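SusD-like carbohydrate binding protein (Bacteroides vulgatus, PDB 3LEW) probably binds carbohydrate at the outer membrane as a nutrient-capturing member of the SusD family. Local coordinates at residues G29-M34 with N262-A267; E182-L187 with E203-I208; D371-R376 with R398-W403; Q416-R421 with K466-R471. One frame throughout, in Å; residues are numbered along the deposited sequence.

Contact 1. Residues G29-M34 with N262-A267; sequences GWNYLM and NDQSNA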
# COMPACT_ATOMS: atom_id res chain seq x y z
N GLY A 29 18.24 7.56 -1.62
CA GLY A 29 17.06 7.24 -2.41
C GLY A 29 15.90 6.75 -1.56
O GLY A 29 14.74 7.15 -1.74
N TRP A 30 16.21 5.82 -0.64
CA TRP A 30 15.19 5.25 0.25
C TRP A 30 14.57 6.37 1.10
O TRP A 30 13.34 6.51 1.21
CB TRP A 30 15.80 4.17 1.16
CG TRP A 30 14.75 3.65 2.12
CD1 TRP A 30 14.61 3.97 3.42
CD2 TRP A 30 13.67 2.80 1.78
NE1 TRP A 30 13.51 3.34 3.96
CE2 TRP A 30 12.90 2.61 2.97
CE3 TRP A 30 13.26 2.15 0.60
CZ2 TRP A 30 11.76 1.79 3.00
CZ3 TRP A 30 12.13 1.35 0.63
CH2 TRP A 30 11.39 1.18 1.84
N ASN A 31 15.44 7.17 1.74
CA ASN A 31 15.02 8.32 2.54
C ASN A 31 14.12 9.25 1.72
O ASN A 31 13.07 9.71 2.16
CB ASN A 31 16.24 9.10 3.03
CG ASN A 31 15.92 10.01 4.21
OD1 ASN A 31 15.75 9.54 5.34
ND2 ASN A 31 15.86 11.31 3.96
N TYR A 32 14.56 9.56 0.50
CA TYR A 32 13.76 10.45 -0.35
C TYR A 32 12.38 9.87 -0.62
O TYR A 32 11.39 10.62 -0.58
CB TYR A 32 14.50 10.70 -1.69
CG TYR A 32 13.89 11.77 -2.53
CD1 TYR A 32 14.08 13.11 -2.23
CD2 TYR A 32 13.16 11.47 -3.66
CE1 TYR A 32 13.50 14.12 -3.02
CE2 TYR A 32 12.58 12.47 -4.43
CZ TYR A 32 12.76 13.78 -4.09
OH TYR A 32 12.19 14.77 -4.90
N LEU A 33 12.30 8.56 -0.90
CA LEU A 33 11.05 7.89 -1.19
C LEU A 33 10.09 8.02 -0.02
O LEU A 33 8.92 8.27 -0.22
CB LEU A 33 11.30 6.42 -1.46
CG LEU A 33 10.13 5.55 -1.74
CD1 LEU A 33 9.36 6.05 -2.97
CD2 LEU A 33 10.56 4.05 -1.94
N MSE A 34 10.63 7.82 1.18
CA MSE A 34 9.80 7.74 2.41
C MSE A 34 9.49 9.04 3.08
O MSE A 34 8.37 9.20 3.71
CB MSE A 34 10.43 6.76 3.39
CG MSE A 34 10.52 5.33 2.90
SE MSE A 34 8.73 4.54 2.57
CE MSE A 34 7.74 4.93 4.10
N ASN A 262 13.31 11.33 16.04
CA ASN A 262 13.24 12.79 16.03
C ASN A 262 14.03 13.39 14.87
O ASN A 262 13.63 14.43 14.34
CB ASN A 262 13.70 13.38 17.35
CG ASN A 262 13.31 14.87 17.49
OD1 ASN A 262 12.16 15.29 17.21
ND2 ASN A 262 14.27 15.65 17.94
N ASP A 263 15.10 12.72 14.43
CA ASP A 263 15.96 13.09 13.31
C ASP A 263 15.37 12.77 11.93
O ASP A 263 15.78 13.29 10.91
CB ASP A 263 17.26 12.27 13.42
CG ASP A 263 17.73 12.12 14.87
OD1 ASP A 263 18.15 13.13 15.47
OD2 ASP A 263 17.67 10.99 15.42
N GLN A 264 14.45 11.83 11.91
CA GLN A 264 13.88 11.33 10.66
C GLN A 264 12.38 11.12 10.94
O GLN A 264 11.96 10.00 11.26
CB GLN A 264 14.59 10.03 10.28
CG GLN A 264 14.01 9.23 9.13
CD GLN A 264 14.83 7.98 8.88
OE1 GLN A 264 15.98 8.07 8.43
NE2 GLN A 264 14.29 6.81 9.22
N SER A 265 11.61 12.19 10.84
CA SER A 265 10.23 12.22 11.36
C SER A 265 9.17 12.71 10.38
O SER A 265 8.00 12.85 10.78
CB SER A 265 10.15 13.06 12.61
OG SER A 265 10.48 14.41 12.33
N ASN A 266 9.52 12.92 9.12
CA ASN A 266 8.50 13.42 8.18
C ASN A 266 7.40 12.41 7.92
O ASN A 266 6.21 12.79 7.88
CB ASN A 266 9.10 13.84 6.85
CG ASN A 266 10.06 15.02 6.93
OD1 ASN A 266 10.23 15.67 7.96
ND2 ASN A 266 10.68 15.33 5.77
N ALA A 267 7.74 11.13 7.73
CA ALA A 267 6.73 10.16 7.37
C ALA A 267 5.66 10.03 8.46
O ALA A 267 4.50 9.76 8.13
CB ALA A 267 7.37 8.76 7.07
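Ala267 and Gln264 lean against Met34 and Asn31 in a small, partly buried contact between a helix and a loop, where the last turns of helix 19-35 are met by the chain between strand 254-258 and helix 271-274. The inner point is apolar against polar: the methyl CB of Ala267 lies 3.5 Å from the backbone O of Met34, a selenomethionine, near the C-terminal end of its helix. His258 and Ile341 also touch Ala267. Met34 sets its CG 3.5 Å above one face of the Trp30 ring, toward the rim. The outer point joins two amides. In the conformer described, Asn31 swings its CG to the side opposite its backbone N (chi1 -161°), which carries OD1 to within 3.4 Å of Gln264 OE1. Both atoms are acceptors, so they are merely neighbours; the two side chains pass in opposite directions with their amide planes 57° apart. Gln264 spends its NE2 instead on the carbonyl of Ala259 in its own loop. The loop is also tied to Glu35, one residue beyond the helical segment, whose carboxylate accepts the backbone N-H groups of Asn266 and Ala267, one on each oxygen. One carboxylate near the end of helix 19-35 thus takes two successive loop amides, a helix-to-loop anchor in the helical SusD-like fold.

Contact 2. Residues E182-L187 with E203-I208; sequences EEALEL and EVVLGI
Helices 170-187 and 202-215 run nearly antiparallel where Leu185 faces Val205, the local axes approaching to 9.4 Å at a signed crossing angle of -159°, with the CA atoms of these two residues 6.1 Å apart. Leu185 carries most of the contact from its side. Its CG stands opposite the backbone N (chi1 -169°), which sends CD1 into the angle between two residues of the facing helix: CD1 lies 3.8 Å from Val205 CG1 and 3.6 Å from Leu206 CD2. The other branch, CD2, also rests on Leu206 CD2, at 3.9 Å. Consecutive antiparallel helices, here joined by a 14-residue connection, form a helical hairpin, consistent with the TPR-like helical pairs of the SusD family. Val205 CG1 comes 3.8 Å from Leu185 N, while Ala184 meets the same methyl more loosely through CB, at 4.3 Å. The small alanine also touches Ala123 of helix 111-135, so that helix adjoins the pair beside Ala184. Tyr225 of helix 219-232 touches both Leu185 and Leu206, and is hydrogen-bonded to Glu182, whose carboxylate also forms a salt bridge with Lys221.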
# COMPACT_ATOMS: atom_id res chain seq x y z
N GLU A 182 13.73 -10.89 -9.61
CA GLU A 182 14.30 -12.22 -9.74
C GLU A 182 15.81 -12.11 -9.82
O GLU A 182 16.51 -12.97 -9.31
CB GLU A 182 13.73 -12.99 -10.97
CG GLU A 182 12.28 -13.40 -10.74
CD GLU A 182 11.66 -14.13 -11.89
OE1 GLU A 182 12.12 -13.91 -13.06
OE2 GLU A 182 10.77 -14.96 -11.62
N GLU A 183 16.32 -11.07 -10.49
CA GLU A 183 17.78 -10.84 -10.51
C GLU A 183 18.32 -10.53 -9.11
O GLU A 183 19.38 -11.03 -8.72
CB GLU A 183 18.11 -9.70 -11.46
CG GLU A 183 18.07 -10.16 -12.87
CD GLU A 183 18.50 -9.11 -13.92
OE1 GLU A 183 18.92 -7.98 -13.55
OE2 GLU A 183 18.39 -9.46 -15.15
N ALA A 184 17.58 -9.71 -8.36
CA ALA A 184 17.92 -9.42 -6.95
C ALA A 184 17.93 -10.67 -6.09
O ALA A 184 18.79 -10.82 -5.21
CB ALA A 184 16.96 -8.40 -6.38
N LEU A 185 16.95 -11.53 -6.28
CA LEU A 185 16.87 -12.76 -5.49
C LEU A 185 18.13 -13.62 -5.63
O LEU A 185 18.56 -14.24 -4.67
CB LEU A 185 15.64 -13.59 -5.86
CG LEU A 185 15.30 -14.75 -4.94
CD1 LEU A 185 14.83 -14.23 -3.61
CD2 LEU A 185 14.19 -15.62 -5.60
N GLU A 186 18.69 -13.70 -6.83
CA GLU A 186 19.91 -14.46 -7.07
C GLU A 186 21.15 -13.80 -6.45
O GLU A 186 22.11 -14.48 -6.08
CB GLU A 186 20.09 -14.64 -8.58
CG GLU A 186 21.32 -15.46 -9.01
CD GLU A 186 21.23 -16.95 -8.68
OE1 GLU A 186 20.19 -17.42 -8.16
OE2 GLU A 186 22.23 -17.65 -8.94
N LEU A 187 21.14 -12.48 -6.39
CA LEU A 187 22.29 -11.69 -5.94
C LEU A 187 22.39 -11.55 -4.42
O LEU A 187 23.48 -11.51 -3.89
CB LEU A 187 22.26 -10.29 -6.56
CG LEU A 187 22.66 -10.21 -8.03
CD1 LEU A 187 22.19 -8.89 -8.69
CD2 LEU A 187 24.20 -10.41 -8.18
N GLU A 203 14.51 -12.36 2.31
CA GLU A 203 13.09 -12.45 2.66
C GLU A 203 12.25 -11.31 2.06
O GLU A 203 11.14 -11.54 1.55
CB GLU A 203 12.93 -12.52 4.18
CG GLU A 203 11.47 -12.56 4.59
CD GLU A 203 11.24 -12.69 6.08
OE1 GLU A 203 12.20 -12.64 6.85
OE2 GLU A 203 10.07 -12.83 6.46
N VAL A 204 12.76 -10.09 2.14
CA VAL A 204 12.07 -8.93 1.58
C VAL A 204 11.89 -9.12 0.09
O VAL A 204 10.78 -8.93 -0.42
CB VAL A 204 12.75 -7.58 1.90
CG1 VAL A 204 11.99 -6.39 1.20
CG2 VAL A 204 12.84 -7.32 3.42
N VAL A 205 12.95 -9.55 -0.62
CA VAL A 205 12.83 -9.82 -2.06
C VAL A 205 11.73 -10.88 -2.36
O VAL A 205 10.92 -10.69 -3.26
CB VAL A 205 14.16 -10.21 -2.68
CG1 VAL A 205 13.98 -10.53 -4.19
CG2 VAL A 205 15.21 -9.05 -2.52
N LEU A 206 11.72 -11.99 -1.62
CA LEU A 206 10.71 -13.01 -1.83
C LEU A 206 9.32 -12.41 -1.65
O LEU A 206 8.39 -12.74 -2.40
CB LEU A 206 10.90 -14.19 -0.83
CG LEU A 206 12.07 -15.13 -1.09
CD1 LEU A 206 12.24 -16.08 0.09
CD2 LEU A 206 11.85 -15.94 -2.44
N GLY A 207 9.16 -11.52 -0.66
CA GLY A 207 7.86 -10.97 -0.39
C GLY A 207 7.42 -10.04 -1.51
O GLY A 207 6.24 -10.08 -1.96
N ILE A 208 8.31 -9.13 -1.92
CA ILE A 208 7.91 -8.20 -3.01
C ILE A 208 7.66 -8.98 -4.32
O ILE A 208 6.71 -8.67 -5.10
CB ILE A 208 8.95 -7.08 -3.29
CG1 ILE A 208 9.29 -6.31 -2.02
CG2 ILE A 208 8.40 -6.14 -4.42
CD1 ILE A 208 10.69 -5.54 -2.10

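Contact 3. Residues D371-R376 with R398-W403; sequences DLKTAR and RRKELW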
# COMPACT_ATOMS: atom_id res chain seq x y z
N ASP A 371 -5.38 -20.35 8.54
CA ASP A 371 -4.28 -20.05 9.50
C ASP A 371 -4.41 -18.57 9.96
O ASP A 371 -4.29 -18.27 11.16
CB ASP A 371 -2.88 -20.20 8.88
CG ASP A 371 -2.47 -21.64 8.64
OD1 ASP A 371 -2.96 -22.56 9.37
OD2 ASP A 371 -1.62 -21.84 7.70
N LEU A 372 -4.61 -17.65 9.00
CA LEU A 372 -4.73 -16.24 9.33
C LEU A 372 -6.01 -16.03 10.13
O LEU A 372 -6.01 -15.36 11.16
CB LEU A 372 -4.76 -15.38 8.08
CG LEU A 372 -4.95 -13.88 8.26
CD1 LEU A 372 -3.93 -13.26 9.25
CD2 LEU A 372 -4.88 -13.20 6.87
N LYS A 373 -7.11 -16.60 9.66
CA LYS A 373 -8.38 -16.45 10.37
C LYS A 373 -8.28 -16.93 11.85
O LYS A 373 -8.69 -16.21 12.78
CB LYS A 373 -9.52 -17.14 9.62
CG LYS A 373 -9.98 -16.43 8.36
CD LYS A 373 -11.07 -17.27 7.64
CE LYS A 373 -11.68 -16.60 6.39
NZ LYS A 373 -12.27 -15.25 6.69
N THR A 374 -7.75 -18.13 12.05
CA THR A 374 -7.51 -18.66 13.37
C THR A 374 -6.68 -17.71 14.25
O THR A 374 -7.01 -17.48 15.45
CB THR A 374 -6.82 -20.04 13.30
OG1 THR A 374 -7.71 -20.96 12.65
CG2 THR A 374 -6.50 -20.58 14.74
N ALA A 375 -5.62 -17.16 13.69
CA ALA A 375 -4.72 -16.29 14.44
C ALA A 375 -5.49 -15.06 14.95
O ALA A 375 -5.21 -14.56 16.07
CB ALA A 375 -3.50 -15.88 13.60
N ARG A 376 -6.48 -14.60 14.19
CA ARG A 376 -7.22 -13.40 14.60
C ARG A 376 -8.51 -13.69 15.38
O ARG A 376 -9.16 -12.77 15.86
CB ARG A 376 -7.54 -12.56 13.38
CG ARG A 376 -6.33 -12.18 12.52
CD ARG A 376 -5.27 -11.38 13.25
NE ARG A 376 -4.16 -11.04 12.37
CZ ARG A 376 -2.87 -11.16 12.68
NH1 ARG A 376 -2.47 -11.58 13.88
NH2 ARG A 376 -1.97 -10.85 11.76
N ARG A 398 -8.46 -9.96 2.82
CA ARG A 398 -7.51 -8.86 2.57
C ARG A 398 -8.02 -7.50 3.08
O ARG A 398 -7.28 -6.77 3.69
CB ARG A 398 -7.18 -8.72 1.07
CG ARG A 398 -6.39 -9.87 0.51
CD ARG A 398 -6.17 -9.74 -1.02
NE ARG A 398 -5.43 -8.55 -1.34
CZ ARG A 398 -4.10 -8.43 -1.40
NH1 ARG A 398 -3.31 -9.47 -1.21
NH2 ARG A 398 -3.55 -7.25 -1.65
N ARG A 399 -9.28 -7.16 2.79
CA ARG A 399 -9.87 -5.90 3.24
C ARG A 399 -9.90 -5.84 4.76
O ARG A 399 -9.66 -4.78 5.34
CB ARG A 399 -11.29 -5.74 2.67
CG ARG A 399 -11.25 -5.47 1.13
CD ARG A 399 -12.61 -5.67 0.54
NE ARG A 399 -13.60 -4.80 1.14
CZ ARG A 399 -14.92 -4.94 0.96
NH1 ARG A 399 -15.39 -5.92 0.19
NH2 ARG A 399 -15.78 -4.11 1.51
N LYS A 400 -10.18 -6.97 5.37
CA LYS A 400 -10.33 -7.05 6.83
C LYS A 400 -8.96 -6.94 7.52
O LYS A 400 -8.81 -6.18 8.46
CB LYS A 400 -11.01 -8.34 7.23
CG LYS A 400 -12.48 -8.41 6.84
CD LYS A 400 -12.99 -9.85 6.94
CE LYS A 400 -12.99 -10.38 8.40
NZ LYS A 400 -13.24 -11.87 8.45
N GLU A 401 -8.00 -7.69 7.03
CA GLU A 401 -6.67 -7.78 7.67
C GLU A 401 -5.77 -6.60 7.34
O GLU A 401 -4.94 -6.22 8.17
CB GLU A 401 -5.99 -9.10 7.28
CG GLU A 401 -4.52 -9.30 7.76
CD GLU A 401 -4.34 -9.38 9.27
OE1 GLU A 401 -5.34 -9.55 10.00
OE2 GLU A 401 -3.17 -9.29 9.73
N LEU A 402 -5.88 -6.08 6.10
CA LEU A 402 -4.98 -5.05 5.58
C LEU A 402 -5.58 -3.63 5.55
O LEU A 402 -5.04 -2.73 4.91
CB LEU A 402 -4.47 -5.42 4.17
CG LEU A 402 -3.77 -6.78 4.11
CD1 LEU A 402 -3.48 -7.18 2.63
CD2 LEU A 402 -2.49 -6.83 4.95
N TRP A 403 -6.69 -3.45 6.25
CA TRP A 403 -7.39 -2.16 6.30
C TRP A 403 -6.42 -1.05 6.64
O TRP A 403 -5.66 -1.13 7.61
CB TRP A 403 -8.52 -2.19 7.36
CG TRP A 403 -9.35 -0.92 7.37
CD1 TRP A 403 -10.54 -0.72 6.73
CD2 TRP A 403 -9.03 0.34 8.03
NE1 TRP A 403 -11.00 0.57 6.97
CE2 TRP A 403 -10.08 1.23 7.76
CE3 TRP A 403 -7.96 0.79 8.82
CZ2 TRP A 403 -10.07 2.54 8.21
CZ3 TRP A 403 -7.98 2.10 9.27
CH2 TRP A 403 -9.04 2.94 8.97
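Arg376 grips Glu401 side-on with two nitrogens, each donating to a different carboxylate oxygen: NE to OE1 at 3.0 Å and NH2 to OE2 at 2.8 Å. The flat groups are nearly coplanar, 17° apart, and both oxygens are met on their syn side, though from somewhat outside the carboxylate plane. A bend at chi2 of each side chain brings the carboxylate to the edge of the guanidinium, the chains crossing at about a right angle. The pair is a side-on bidentate salt bridge within a larger charge network that joins two successive helices of the SusD-family region. Glu401 OE1 also bridges to Arg302 and OE2 to Arg345, while Arg376 NH2 bridges to Glu253 and NH1 bonds to Tyr301 OH, so three arginines share one carboxylate and would probably keep it ionised. A methionine in place of Arg376 would probably leave both Glu401 oxygens with one charged partner fewer and remove the bridge from Arg376 to Glu253.

Leu372 packs against the stem and back of the same acid, its CD1 3.9 Å from Glu401 CD and its CD2 4.0 Å from Glu401 CG, an apolar flank beside the ionic pair. Farther along, the ammonium groups of Lys373 and Lys400 come to 3.9 Å, NZ to NZ, because both reach for Glu397 OE1, which bridges the two charges. Around this centre, Leu351 of helix 346-359 lies against Leu372, Ala347 against Glu401, and Arg345 of strand 341-345 beside Arg376.

Contact 4. Residues Q416-R421 with K466-R471; sequences QQTVVR and KYYLYR
Tyr468 spans two loops of the SusD-family region, its phenol reaching the extended chain at Gln417-Val419 that leaves helix 408-414 through a Schellman motif at Gln416. The polar link is one nearly straight hydrogen bond: Val419 N donates to Tyr468 OH at 3.2 Å, with an N-H...O angle of 177°. The phenol oxygen thus meets a main-chain amide in a stretch that has no regular helix or strand. Thr418 OG1 is another neighbour of that oxygen, at 3.6 Å, but in the conformer described it gives its own hydrogen bond to Val419 O.

The apolar part falls on Val419, whose CG2, in the conformer described, stands beside its backbone N and opposite the carbonyl carbon, next to the very amide that bonds the tyrosine. This branch approaches the ring obliquely and lies 3.7 Å from Tyr468 CE1. Leu409 and Ile412 of helix 408-414 touch the same tyrosine, and Ile412 also touches Val419, so the helix just before the first loop packs against both residues. A leucine in place of Tyr468 would probably leave the Val419 amide without its acceptor and give up the reach that joins the two loops.

Further anchoring comes from either loop: Val420 N bonds to Ser57, and Tyr470 OH to Asn52 of helix 46-54, tying both segments to the N-terminal part of the chain. The ring carbon CE2 of Tyr468 comes 4.0 Å from Gln417 O, another oblique approach.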
# COMPACT_ATOMS: atom_id res chain seq x y z
N GLN A 416 -10.52 -6.14 -11.06
CA GLN A 416 -11.64 -5.58 -11.86
C GLN A 416 -12.92 -5.55 -11.04
O GLN A 416 -14.01 -5.90 -11.52
CB GLN A 416 -11.81 -6.30 -13.19
CG GLN A 416 -10.60 -6.18 -14.09
CD GLN A 416 -10.83 -6.76 -15.45
OE1 GLN A 416 -11.70 -6.28 -16.23
NE2 GLN A 416 -10.09 -7.81 -15.76
N GLN A 417 -12.79 -5.11 -9.79
CA GLN A 417 -13.93 -5.02 -8.92
C GLN A 417 -14.47 -3.61 -8.92
O GLN A 417 -13.87 -2.72 -9.52
CB GLN A 417 -13.54 -5.48 -7.52
CG GLN A 417 -13.42 -7.00 -7.41
CD GLN A 417 -13.04 -7.40 -6.01
OE1 GLN A 417 -11.91 -7.15 -5.57
NE2 GLN A 417 -13.99 -7.98 -5.28
N THR A 418 -15.65 -3.43 -8.30
CA THR A 418 -16.16 -2.09 -8.11
C THR A 418 -16.10 -1.68 -6.66
O THR A 418 -16.21 -2.48 -5.74
CB THR A 418 -17.59 -1.93 -8.63
OG1 THR A 418 -17.94 -0.53 -8.58
CG2 THR A 418 -18.61 -2.80 -7.83
N VAL A 419 -15.87 -0.39 -6.44
CA VAL A 419 -16.05 0.24 -5.14
C VAL A 419 -17.50 0.07 -4.73
O VAL A 419 -18.38 0.22 -5.56
CB VAL A 419 -15.77 1.76 -5.23
CG1 VAL A 419 -16.34 2.54 -4.00
CG2 VAL A 419 -14.30 1.99 -5.40
N VAL A 420 -17.76 -0.24 -3.46
CA VAL A 420 -19.12 -0.40 -2.97
C VAL A 420 -19.24 0.43 -1.69
O VAL A 420 -18.40 0.33 -0.77
CB VAL A 420 -19.45 -1.89 -2.62
CG1 VAL A 420 -20.87 -2.02 -2.01
CG2 VAL A 420 -19.35 -2.76 -3.88
N ARG A 421 -20.26 1.28 -1.65
CA ARG A 421 -20.50 2.19 -0.51
C ARG A 421 -21.98 2.39 -0.25
O ARG A 421 -22.68 3.05 -1.04
CB ARG A 421 -19.87 3.56 -0.76
CG ARG A 421 -18.33 3.51 -0.84
CD ARG A 421 -17.75 4.86 -0.99
NE ARG A 421 -16.28 4.82 -1.10
CZ ARG A 421 -15.55 5.89 -1.36
NH1 ARG A 421 -16.15 7.06 -1.58
NH2 ARG A 421 -14.23 5.80 -1.44
N LYS A 466 -12.12 5.26 -15.12
CA LYS A 466 -11.06 6.28 -15.19
C LYS A 466 -10.72 6.88 -13.84
O LYS A 466 -9.60 7.29 -13.63
CB LYS A 466 -11.46 7.41 -16.17
CG LYS A 466 -12.53 8.35 -15.70
CD LYS A 466 -13.05 9.24 -16.86
CE LYS A 466 -14.02 10.31 -16.35
NZ LYS A 466 -14.64 11.15 -17.45
N TYR A 467 -11.68 6.92 -12.92
CA TYR A 467 -11.43 7.52 -11.62
C TYR A 467 -10.50 6.70 -10.71
O TYR A 467 -10.05 7.20 -9.67
CB TYR A 467 -12.76 7.84 -10.91
CG TYR A 467 -13.54 8.94 -11.58
CD1 TYR A 467 -13.15 10.27 -11.42
CD2 TYR A 467 -14.68 8.67 -12.37
CE1 TYR A 467 -13.84 11.30 -12.03
CE2 TYR A 467 -15.37 9.70 -12.98
CZ TYR A 467 -14.95 11.01 -12.81
OH TYR A 467 -15.65 12.05 -13.36
N TYR A 468 -10.22 5.45 -11.09
CA TYR A 468 -9.34 4.60 -10.30
C TYR A 468 -7.86 4.79 -10.59
O TYR A 468 -7.05 4.40 -9.79
CB TYR A 468 -9.68 3.12 -10.51
CG TYR A 468 -11.08 2.69 -10.12
CD1 TYR A 468 -11.78 3.31 -9.08
CD2 TYR A 468 -11.65 1.53 -10.68
CE1 TYR A 468 -13.05 2.89 -8.72
CE2 TYR A 468 -12.96 1.12 -10.34
CZ TYR A 468 -13.64 1.77 -9.32
OH TYR A 468 -14.92 1.37 -8.93
N LEU A 469 -7.50 5.31 -11.77
CA LEU A 469 -6.07 5.26 -12.15
C LEU A 469 -5.25 6.47 -11.81
O LEU A 469 -5.71 7.63 -11.98
CB LEU A 469 -5.92 4.96 -13.63
CG LEU A 469 -6.57 3.71 -14.18
CD1 LEU A 469 -6.21 3.59 -15.72
CD2 LEU A 469 -6.12 2.51 -13.41
N TYR A 470 -4.01 6.24 -11.38
CA TYR A 470 -3.02 7.32 -11.33
C TYR A 470 -2.68 7.69 -12.78
O TYR A 470 -2.87 6.87 -13.71
CB TYR A 470 -1.76 6.92 -10.59
CG TYR A 470 -1.88 6.82 -9.07
CD1 TYR A 470 -2.74 5.93 -8.45
CD2 TYR A 470 -1.02 7.55 -8.26
CE1 TYR A 470 -2.79 5.79 -7.01
CE2 TYR A 470 -1.07 7.45 -6.87
CZ TYR A 470 -1.96 6.58 -6.26
OH TYR A 470 -1.93 6.48 -4.86
N ARG A 471 -2.30 8.94 -12.99
CA ARG A 471 -2.07 9.51 -14.32
C ARG A 471 -0.67 10.06 -14.53
O ARG A 471 -0.08 10.72 -13.70
CB ARG A 471 -3.07 10.65 -14.53
CG ARG A 471 -4.52 10.18 -14.41
CD ARG A 471 -5.51 11.28 -14.71
NE ARG A 471 -5.44 11.71 -16.11
CZ ARG A 471 -6.27 12.58 -16.68
NH1 ARG A 471 -7.25 13.16 -15.97
NH2 ARG A 471 -6.12 12.89 -17.98

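From the N terminus, contact 1 opens on helix 19-35 and closes only at residues 262-267, a long excursion that brings the loop after strand 254-258 back to the first helix. Contact 2 opens and closes within that excursion, joining helices 170-187 and 202-215 across a 14-residue connection. The remaining two follow in series: contact 3 pairs helices 365-376 and 387-401, then contact 4 links the loop after helix 408-414 to the one before helix 474-479, spanning strands 429-434 and 440-448. Contacts 1 and 4 lie on opposite sides of the chain's centre, their own centres about 29 Å apart. Contacts 3 and 4 approach to about 6 Å between nearest atoms without touching.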